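Local coordinates for mitotic checkpoint control protein kinase BUB1 (Drosophila melanogaster, PDB 6JKK) that probably binds ATP and phosphorylates CENP-E in the mitotic checkpoint, and is represented here by its kinase domain, at residues S103-E108 with H174-I179; M154-V159 with V258-R263; F188-P193 with V201-I206. All coordinates share one frame; numbering follows the deposited sequence.

Contact 1. Residues S103-E108 with H174-I179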
loop_
_atom_site.group_PDB
_atom_site.type_symbol
_atom_site.label_atom_id
_atom_site.label_comp_id
_atom_site.label_asym_id
_atom_site.label_seq_id
_atom_site.Cartn_x
_atom_site.Cartn_y
_atom_site.Cartn_z
ATOM N N SER A 103 9.954 -13.432 1.258
ATOM C CA SER A 103 10.888 -14.308 1.951
ATOM C C SER A 103 10.575 -14.353 3.456
ATOM O O SER A 103 10.786 -15.380 4.123
ATOM C CB SER A 103 12.314 -13.808 1.714
ATOM O OG SER A 103 13.271 -14.769 2.110
ATOM N N ARG A 104 10.066 -13.249 3.993
ATOM C CA ARG A 104 9.904 -13.131 5.446
ATOM C C ARG A 104 8.523 -13.541 5.934
ATOM O O ARG A 104 8.335 -13.801 7.123
ATOM C CB ARG A 104 10.229 -11.708 5.917
ATOM C CG ARG A 104 11.667 -11.291 5.661
ATOM C CD ARG A 104 11.913 -9.843 6.049
ATOM N NE ARG A 104 13.209 -9.393 5.549
ATOM C CZ ARG A 104 13.660 -8.149 5.655
ATOM N NH1 ARG A 104 12.927 -7.230 6.261
ATOM N NH2 ARG A 104 14.847 -7.826 5.157
ATOM N N LEU A 105 7.566 -13.588 5.010
ATOM C CA LEU A 105 6.188 -13.976 5.322
ATOM C C LEU A 105 6.138 -15.366 5.932
ATOM O O LEU A 105 6.881 -16.249 5.511
ATOM C CB LEU A 105 5.341 -13.976 4.045
ATOM C CG LEU A 105 4.663 -12.681 3.619
ATOM C CD1 LEU A 105 3.959 -12.859 2.289
ATOM C CD2 LEU A 105 3.672 -12.272 4.676
ATOM N N THR A 106 5.269 -15.556 6.922
ATOM C CA THR A 106 4.960 -16.897 7.415
ATOM C C THR A 106 3.462 -17.222 7.311
ATOM O O THR A 106 3.080 -18.361 7.022
ATOM C CB THR A 106 5.476 -17.131 8.854
ATOM O OG1 THR A 106 5.409 -15.912 9.601
ATOM C CG2 THR A 106 6.920 -17.612 8.831
ATOM N N SER A 107 2.621 -16.215 7.520
ATOM C CA SER A 107 1.173 -16.414 7.516
ATOM C C SER A 107 0.626 -16.763 6.134
ATOM O O SER A 107 0.857 -16.037 5.167
ATOM C CB SER A 107 0.470 -15.162 8.048
ATOM O OG SER A 107 -0.936 -15.328 8.064
ATOM N N GLU A 108 -0.089 -17.883 6.046
ATOM C CA GLU A 108 -0.846 -18.223 4.843
ATOM C C GLU A 108 -1.856 -17.113 4.585
ATOM O O GLU A 108 -2.092 -16.709 3.443
ATOM C CB GLU A 108 -1.584 -19.555 5.029
ATOM C CG GLU A 108 -0.731 -20.804 4.819
ATOM C CD GLU A 108 0.395 -20.932 5.833
ATOM O OE1 GLU A 108 0.169 -20.598 7.015
ATOM O OE2 GLU A 108 1.503 -21.364 5.449
ATOM N N HIS A 174 4.984 -4.399 9.221
ATOM C CA HIS A 174 5.918 -3.816 10.172
ATOM C C HIS A 174 6.609 -4.907 10.999
ATOM O O HIS A 174 7.769 -4.773 11.372
ATOM C CB HIS A 174 5.199 -2.783 11.052
ATOM C CG HIS A 174 4.791 -1.547 10.305
ATOM N ND1 HIS A 174 4.103 -0.508 10.897
ATOM C CD2 HIS A 174 4.978 -1.188 9.012
ATOM C CE1 HIS A 174 3.889 0.439 10.000
ATOM N NE2 HIS A 174 4.408 0.052 8.848
ATOM N N ALA A 175 5.909 -6.009 11.250
ATOM C CA ALA A 175 6.495 -7.126 11.991
ATOM C C ALA A 175 7.666 -7.753 11.236
ATOM O O ALA A 175 8.531 -8.414 11.828
ATOM C CB ALA A 175 5.438 -8.173 12.286
ATOM N N MET A 176 7.672 -7.558 9.921
ATOM C CA MET A 176 8.752 -8.026 9.062
ATOM C C MET A 176 9.847 -6.967 8.905
ATOM O O MET A 176 10.829 -7.184 8.192
ATOM C CB MET A 176 8.200 -8.424 7.685
ATOM C CG MET A 176 7.356 -9.703 7.696
ATOM S SD MET A 176 6.794 -10.239 6.059
ATOM C CE MET A 176 5.381 -9.158 5.791
ATOM N N GLY A 177 9.681 -5.821 9.566
ATOM C CA GLY A 177 10.699 -4.777 9.542
ATOM C C GLY A 177 10.715 -3.954 8.266
ATOM O O GLY A 177 11.747 -3.390 7.883
ATOM N N ILE A 178 9.564 -3.872 7.607
ATOM C CA ILE A 178 9.452 -3.098 6.373
ATOM C C ILE A 178 8.485 -1.923 6.540
ATOM O O ILE A 178 7.377 -2.092 7.060
ATOM C CB ILE A 178 8.987 -3.993 5.196
ATOM C CG1 ILE A 178 9.948 -5.176 5.013
ATOM C CG2 ILE A 178 8.857 -3.174 3.897
ATOM C CD1 ILE A 178 11.186 -4.832 4.198
ATOM N N ILE A 179 8.920 -0.733 6.120
ATOM C CA ILE A 179 8.045 0.434 6.063
ATOM C C ILE A 179 7.694 0.661 4.597
ATOM O O ILE A 179 8.585 0.812 3.766
ATOM C CB ILE A 179 8.731 1.683 6.655
ATOM C CG1 ILE A 179 9.123 1.420 8.112
ATOM C CG2 ILE A 179 7.806 2.899 6.580
ATOM C CD1 ILE A 179 10.130 2.409 8.684
#

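Contact 2. Residues M154-V159 with V258-R263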
loop_
_atom_site.group_PDB
_atom_site.type_symbol
_atom_site.label_atom_id
_atom_site.label_comp_id
_atom_site.label_asym_id
_atom_site.label_seq_id
_atom_site.Cartn_x
_atom_site.Cartn_y
_atom_site.Cartn_z
ATOM N N MET A 154 -18.804 6.206 0.920
ATOM C CA MET A 154 -18.747 4.789 1.281
ATOM C C MET A 154 -19.341 4.611 2.671
ATOM O O MET A 154 -19.083 5.425 3.568
ATOM C CB MET A 154 -17.310 4.274 1.251
ATOM C CG MET A 154 -17.199 2.772 1.503
ATOM S SD MET A 154 -15.537 2.128 1.224
ATOM C CE MET A 154 -15.153 2.914 -0.343
ATOM N N ASP A 155 -20.146 3.564 2.840
ATOM C CA ASP A 155 -20.824 3.309 4.107
ATOM C C ASP A 155 -19.821 3.148 5.243
ATOM O O ASP A 155 -18.800 2.475 5.087
ATOM C CB ASP A 155 -21.692 2.061 4.004
ATOM C CG ASP A 155 -22.428 1.758 5.284
ATOM O OD1 ASP A 155 -23.589 2.184 5.419
ATOM O OD2 ASP A 155 -21.847 1.083 6.155
ATOM N N GLU A 156 -20.124 3.773 6.379
ATOM C CA GLU A 156 -19.213 3.802 7.520
ATOM C C GLU A 156 -18.756 2.408 7.935
ATOM O O GLU A 156 -17.582 2.197 8.240
ATOM C CB GLU A 156 -19.886 4.498 8.710
ATOM C CG GLU A 156 -18.933 4.755 9.872
ATOM C CD GLU A 156 -19.643 5.039 11.170
ATOM O OE1 GLU A 156 -20.893 5.057 11.179
ATOM O OE2 GLU A 156 -18.949 5.239 12.190
ATOM N N TYR A 157 -19.679 1.454 7.942
ATOM C CA TYR A 157 -19.350 0.105 8.399
ATOM C C TYR A 157 -18.517 -0.665 7.375
ATOM O O TYR A 157 -17.638 -1.449 7.746
ATOM C CB TYR A 157 -20.615 -0.642 8.829
ATOM C CG TYR A 157 -21.127 -0.129 10.155
ATOM C CD1 TYR A 157 -21.907 1.022 10.226
ATOM C CD2 TYR A 157 -20.796 -0.770 11.340
ATOM C CE1 TYR A 157 -22.361 1.502 11.441
ATOM C CE2 TYR A 157 -21.245 -0.296 12.556
ATOM C CZ TYR A 157 -22.020 0.839 12.600
ATOM O OH TYR A 157 -22.457 1.301 13.822
ATOM N N VAL A 158 -18.763 -0.418 6.091
ATOM C CA VAL A 158 -17.868 -0.951 5.058
ATOM C C VAL A 158 -16.457 -0.391 5.262
ATOM O O VAL A 158 -15.466 -1.120 5.141
ATOM C CB VAL A 158 -18.383 -0.657 3.631
ATOM C CG1 VAL A 158 -17.350 -1.057 2.596
ATOM C CG2 VAL A 158 -19.672 -1.411 3.375
ATOM N N VAL A 159 -16.363 0.893 5.604
ATOM C CA VAL A 159 -15.050 1.492 5.861
ATOM C C VAL A 159 -14.386 0.851 7.090
ATOM O O VAL A 159 -13.178 0.596 7.083
ATOM C CB VAL A 159 -15.113 3.033 5.997
ATOM C CG1 VAL A 159 -13.725 3.609 6.275
ATOM C CG2 VAL A 159 -15.698 3.669 4.724
ATOM N N VAL A 258 -10.040 9.255 3.419
ATOM C CA VAL A 258 -10.590 9.336 2.062
ATOM C C VAL A 258 -11.827 8.451 1.928
ATOM O O VAL A 258 -12.814 8.837 1.293
ATOM C CB VAL A 258 -9.535 8.949 0.996
ATOM C CG1 VAL A 258 -10.143 8.971 -0.395
ATOM C CG2 VAL A 258 -8.371 9.906 1.047
ATOM N N LEU A 259 -11.774 7.266 2.539
ATOM C CA LEU A 259 -12.878 6.319 2.475
ATOM C C LEU A 259 -14.100 6.865 3.206
ATOM O O LEU A 259 -15.218 6.818 2.691
ATOM C CB LEU A 259 -12.462 4.972 3.083
ATOM C CG LEU A 259 -11.296 4.237 2.413
ATOM C CD1 LEU A 259 -11.022 2.908 3.101
ATOM C CD2 LEU A 259 -11.596 4.013 0.954
ATOM N N LEU A 260 -13.878 7.381 4.412
ATOM C CA LEU A 260 -14.964 7.901 5.248
ATOM C C LEU A 260 -15.623 9.159 4.679
ATOM O O LEU A 260 -16.852 9.313 4.735
ATOM C CB LEU A 260 -14.441 8.214 6.654
ATOM C CG LEU A 260 -14.395 7.128 7.726
ATOM C CD1 LEU A 260 -13.803 7.669 9.015
ATOM C CD2 LEU A 260 -15.789 6.572 7.983
ATOM N N PHE A 261 -14.805 10.063 4.145
ATOM C CA PHE A 261 -15.268 11.414 3.863
ATOM C C PHE A 261 -15.280 11.790 2.381
ATOM O O PHE A 261 -15.870 12.803 2.000
ATOM C CB PHE A 261 -14.454 12.432 4.682
ATOM C CG PHE A 261 -14.542 12.219 6.174
ATOM C CD1 PHE A 261 -15.777 12.237 6.818
ATOM C CD2 PHE A 261 -13.395 12.014 6.928
ATOM C CE1 PHE A 261 -15.867 12.041 8.191
ATOM C CE2 PHE A 261 -13.470 11.818 8.299
ATOM C CZ PHE A 261 -14.708 11.829 8.933
ATOM N N GLY A 262 -14.637 10.984 1.543
ATOM C CA GLY A 262 -14.577 11.287 0.121
ATOM C C GLY A 262 -13.619 12.422 -0.194
ATOM O O GLY A 262 -13.543 12.892 -1.334
ATOM N N ARG A 263 -12.883 12.864 0.822
ATOM C CA ARG A 263 -11.953 13.975 0.665
ATOM C C ARG A 263 -10.594 13.606 1.229
ATOM O O ARG A 263 -10.494 12.747 2.101
ATOM C CB ARG A 263 -12.469 15.218 1.389
ATOM C CG ARG A 263 -13.671 15.886 0.751
ATOM C CD ARG A 263 -14.042 17.133 1.534
ATOM N NE ARG A 263 -14.482 16.797 2.884
ATOM C CZ ARG A 263 -15.753 16.775 3.274
ATOM N NH1 ARG A 263 -16.720 17.087 2.418
ATOM N NH2 ARG A 263 -16.059 16.451 4.522
HETATM O O HOH W 1 -16.613 7.962 0.516
HETATM O O HOH W 2 -18.597 7.384 5.219
#

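Contact 3. Residues F188-P193 with V201-I206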
loop_
_atom_site.group_PDB
_atom_site.type_symbol
_atom_site.label_atom_id
_atom_site.label_comp_id
_atom_site.label_asym_id
_atom_site.label_seq_id
_atom_site.Cartn_x
_atom_site.Cartn_y
_atom_site.Cartn_z
ATOM N N PHE A 188 -3.607 0.324 -2.150
ATOM C CA PHE A 188 -4.375 -0.871 -1.810
ATOM C C PHE A 188 -5.274 -1.230 -2.982
ATOM O O PHE A 188 -6.087 -0.412 -3.427
ATOM C CB PHE A 188 -5.237 -0.660 -0.556
ATOM C CG PHE A 188 -4.454 -0.667 0.726
ATOM C CD1 PHE A 188 -4.130 0.527 1.359
ATOM C CD2 PHE A 188 -4.035 -1.869 1.298
ATOM C CE1 PHE A 188 -3.400 0.533 2.542
ATOM C CE2 PHE A 188 -3.301 -1.874 2.487
ATOM C CZ PHE A 188 -2.986 -0.666 3.106
ATOM N N LEU A 189 -5.114 -2.449 -3.490
ATOM C CA LEU A 189 -6.006 -2.957 -4.524
ATOM C C LEU A 189 -7.053 -3.830 -3.861
ATOM O O LEU A 189 -6.752 -4.539 -2.897
ATOM C CB LEU A 189 -5.231 -3.784 -5.555
ATOM C CG LEU A 189 -4.108 -3.112 -6.348
ATOM C CD1 LEU A 189 -3.455 -4.108 -7.305
ATOM C CD2 LEU A 189 -4.622 -1.893 -7.115
ATOM N N LEU A 190 -8.279 -3.784 -4.370
ATOM C CA LEU A 190 -9.304 -4.734 -3.942
ATOM C C LEU A 190 -9.248 -5.910 -4.896
ATOM O O LEU A 190 -9.534 -5.765 -6.089
ATOM C CB LEU A 190 -10.695 -4.095 -3.968
ATOM C CG LEU A 190 -11.876 -4.960 -3.516
ATOM C CD1 LEU A 190 -11.720 -5.345 -2.069
ATOM C CD2 LEU A 190 -13.182 -4.224 -3.705
ATOM N N MET A 191 -8.880 -7.075 -4.374
ATOM C CA MET A 191 -8.595 -8.235 -5.212
ATOM C C MET A 191 -9.831 -9.095 -5.415
ATOM O O MET A 191 -9.950 -9.807 -6.417
ATOM C CB MET A 191 -7.483 -9.073 -4.586
ATOM C CG MET A 191 -6.209 -8.292 -4.341
ATOM S SD MET A 191 -5.628 -7.499 -5.853
ATOM C CE MET A 191 -5.047 -8.924 -6.772
ATOM N N LYS A 192 -10.753 -9.017 -4.461
ATOM C CA LYS A 192 -11.976 -9.809 -4.511
ATOM C C LYS A 192 -13.033 -9.155 -3.624
ATOM O O LYS A 192 -12.703 -8.278 -2.824
ATOM C CB LYS A 192 -11.688 -11.254 -4.076
ATOM C CG LYS A 192 -11.111 -11.423 -2.682
ATOM C CD LYS A 192 -10.936 -12.915 -2.382
ATOM C CE LYS A 192 -10.253 -13.163 -1.049
ATOM N NZ LYS A 192 -10.957 -12.510 0.078
ATOM N N PRO A 193 -14.309 -9.557 -3.772
ATOM C CA PRO A 193 -15.341 -8.939 -2.929
ATOM C C PRO A 193 -15.076 -9.189 -1.441
ATOM O O PRO A 193 -14.277 -10.057 -1.108
ATOM C CB PRO A 193 -16.622 -9.652 -3.375
ATOM C CG PRO A 193 -16.337 -10.108 -4.780
ATOM C CD PRO A 193 -14.887 -10.472 -4.777
ATOM N N VAL A 201 -8.721 -11.516 4.020
ATOM C CA VAL A 201 -8.249 -10.314 3.356
ATOM C C VAL A 201 -8.714 -10.280 1.901
ATOM O O VAL A 201 -8.609 -11.274 1.176
ATOM C CB VAL A 201 -6.711 -10.171 3.497
ATOM C CG1 VAL A 201 -6.129 -11.367 4.235
ATOM C CG2 VAL A 201 -6.035 -9.986 2.147
ATOM N N SER A 202 -9.270 -9.142 1.498
ATOM C CA SER A 202 -9.645 -8.928 0.109
ATOM C C SER A 202 -8.798 -7.824 -0.503
ATOM O O SER A 202 -8.886 -7.561 -1.706
ATOM C CB SER A 202 -11.126 -8.579 -0.004
ATOM O OG SER A 202 -11.934 -9.630 0.491
ATOM N N LEU A 203 -7.974 -7.192 0.332
ATOM C CA LEU A 203 -7.079 -6.120 -0.103
ATOM C C LEU A 203 -5.645 -6.591 -0.335
ATOM O O LEU A 203 -5.200 -7.580 0.250
ATOM C CB LEU A 203 -7.050 -5.011 0.948
ATOM C CG LEU A 203 -7.862 -3.727 0.800
ATOM C CD1 LEU A 203 -9.034 -3.856 -0.164
ATOM C CD2 LEU A 203 -8.324 -3.263 2.170
ATOM N N GLN A 204 -4.915 -5.860 -1.173
ATOM C CA GLN A 204 -3.495 -6.138 -1.400
ATOM C C GLN A 204 -2.720 -4.828 -1.459
ATOM O O GLN A 204 -3.104 -3.901 -2.178
ATOM C CB GLN A 204 -3.302 -6.919 -2.701
ATOM C CG GLN A 204 -1.852 -7.315 -2.999
ATOM C CD GLN A 204 -1.724 -8.108 -4.285
ATOM O OE1 GLN A 204 -1.459 -7.549 -5.351
ATOM N NE2 GLN A 204 -1.915 -9.419 -4.192
ATOM N N LEU A 205 -1.636 -4.754 -0.692
ATOM C CA LEU A 205 -0.753 -3.588 -0.699
ATOM C C LEU A 205 0.254 -3.728 -1.839
ATOM O O LEU A 205 0.873 -4.785 -1.997
ATOM C CB LEU A 205 -0.012 -3.495 0.638
ATOM C CG LEU A 205 0.926 -2.306 0.847
ATOM C CD1 LEU A 205 0.139 -1.012 0.837
ATOM C CD2 LEU A 205 1.696 -2.456 2.157
ATOM N N ILE A 206 0.415 -2.667 -2.630
ATOM C CA ILE A 206 1.280 -2.701 -3.812
ATOM C C ILE A 206 2.251 -1.520 -3.838
ATOM O O ILE A 206 2.131 -0.584 -3.036
ATOM C CB ILE A 206 0.439 -2.644 -5.105
ATOM C CG1 ILE A 206 -0.236 -1.271 -5.236
ATOM C CG2 ILE A 206 -0.617 -3.756 -5.120
ATOM C CD1 ILE A 206 -0.936 -1.002 -6.587
#

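Contact 1. Residues S103-E108 with H174-I179
The guanidinium of Arg104 is the flat group here, and its edge is turned to the end of helix 156-175: the carbonyl oxygens of Met176 and Gly177 both lie near its plane. Ile178 CD1 approaches obliquely, 3.6 Å from Arg104 NH1, the two side chains crossing at about a right angle. Arg104 NH1 donates to Met176 O at 2.9 Å. The bond is bent at the hydrogen (143°), yet the nitrogen lies nearly in line with the carbonyl, C=O...N 169°. The arginine chain is extended from CG to NE, spanning the gap from the end of helix 92-104, with NH1 at that oxygen.

Behind the polar tip, the Met176 side chain packs against the end of helix 92-104, at Arg104 and Leu105. Its SD sits 3.7 Å from Arg104 CB and 3.6 Å from Leu105 N. A bend at the last torsion (chi3 -80°) then sets CE 3.7 Å from Leu105 CD2.

Gly177, with positive phi, closes helix 156-175 in a Schellman motif, so the arginine meets a carbonyl at a helix C-terminus, where a positive charge is likely to be favoured. Arg104 NH2 makes salt bridges to Asp213 and Glu100. A single guanidinium thus ties the end of helix 92-104, the αC helix of the kinase fold, to a C-lobe helix end and to strand 212-213.

Contact 2. Residues M154-V159 with V258-R263
Met154, Glu156 and Val159, at the capped start of helix 156-175, pack against Leu259 and Leu260 in the last turn of helix 246-261; in kinase terms this is αE meeting αF inside the C-lobe. No direct hydrogen bond joins the segments. Val159 makes the closest side-chain contacts. Its CG1, anti to the backbone N (chi1 180°), is set 3.7 Å from Leu259 CB and 3.9 Å from Leu260 CG, so one methyl wedges between two consecutive leucines. Met154 and Leu259 run side by side and point the same way, with Met154 CE 3.9 Å from Leu259 CD2. Glu156 adds only its aliphatic part, CG reaching Leu260 CD2; its carboxylate turns to Gln287 N and Trp291 NE1.

Two waters do the polar work between the backbones. One accepts from Met154 N and donates to Leu259 O, 2.8 Å from Leu259 O. The other donates to both Met154 O and Leu260 O, 2.6 Å from Leu260 O, and so satisfies a carbonyl on each segment. Next to Met154, Asp155 is the N-cap: its OD2 accepts from Tyr157 N at 2.8 Å, met from above the carboxylate plane, and weakly from Val158 N at 3.4 Å. In the same first turn Val159 N bonds to Asp155 O.

Around the contact, helix 139-150 touches Met154 and Leu259 through Cys143. Trp291 of helix 288-299 touches both Val159 and Leu260, while helix 325-339 packs on Asp155, Tyr157 and Val158.

Contact 3. Residues F188-P193 with V201-I206
Phe188 and Leu190 pair with Leu205 and Leu203 on the buried face of a short antiparallel hairpin, and this is its tight part. Leu205 CD1 lies over one face of the Phe188 ring, 4.0 Å from the centroid and displaced toward the rim, a CH-pi contact. Further along, Leu190 CD1 meets Leu203 CD1 at 3.6 Å. Helix 156-175 covers Phe188, Leu203 and Leu205 through Met166, Ile169 and Leu173, while Leu190 meets Phe335 and Leu339 of helix 325-339 and Val142 of helix 139-150. The backbones are knitted by Leu189 N to Gln204 O (2.8 Å) and the return bond Gln204 N to Leu189 O. Met191 N to Ser202 O follows at 2.7 Å.

The other face is less enclosed. Leu189, Met191 and Ile206 are all partly exposed there, with Leu189 CD1 3.6 Å from Ile206 CG2 and Met191 CG 3.6 Å from Gln204 CB. Gln204 itself is buried, its NE2 donating to Pro112 O. Past the Met191-Ser202 bond, side chains take over: partly exposed Lys192 runs out extended to CE, and a bend at chi4 (56°) turns NZ to Val201 O at 2.9 Å, well above the carbonyl plane, and to Ser202 OG.

This is the β7-β8 hairpin of protein kinases, running from the HxD-type catalytic loop to the DFG motif that follows Ile206. As in relatives, Leu189 and Ile206 probably line the floor of the nucleotide pocket; Ile206 lies about 8 Å, side chain to side chain, from Lys85, the predicted ATP-binding lysine, and a glycerol, probably from the crystallisation liquor, lies beside it.

All three contacts fall within the kinase domain. Contacts 1 and 2 use opposite ends of helix 156-175, contact 2 its start and contact 1 its finish, so their centres are 28 Å apart and on opposite sides of the chain's centre. Along the sequence their segments alternate. Contact 3 follows contact 1 in series, strand 188-190 coming next after strand 178-179, and falls wholly between the two segments of contact 2. Its centre is 17 Å from that of contact 1 and 16 Å from that of contact 2. Helix 156-175 also backs the 188-190/203-205 hairpin, so one helix links the C-lobe core, the ground beneath the nucleotide pocket and the approach to helix 92-104.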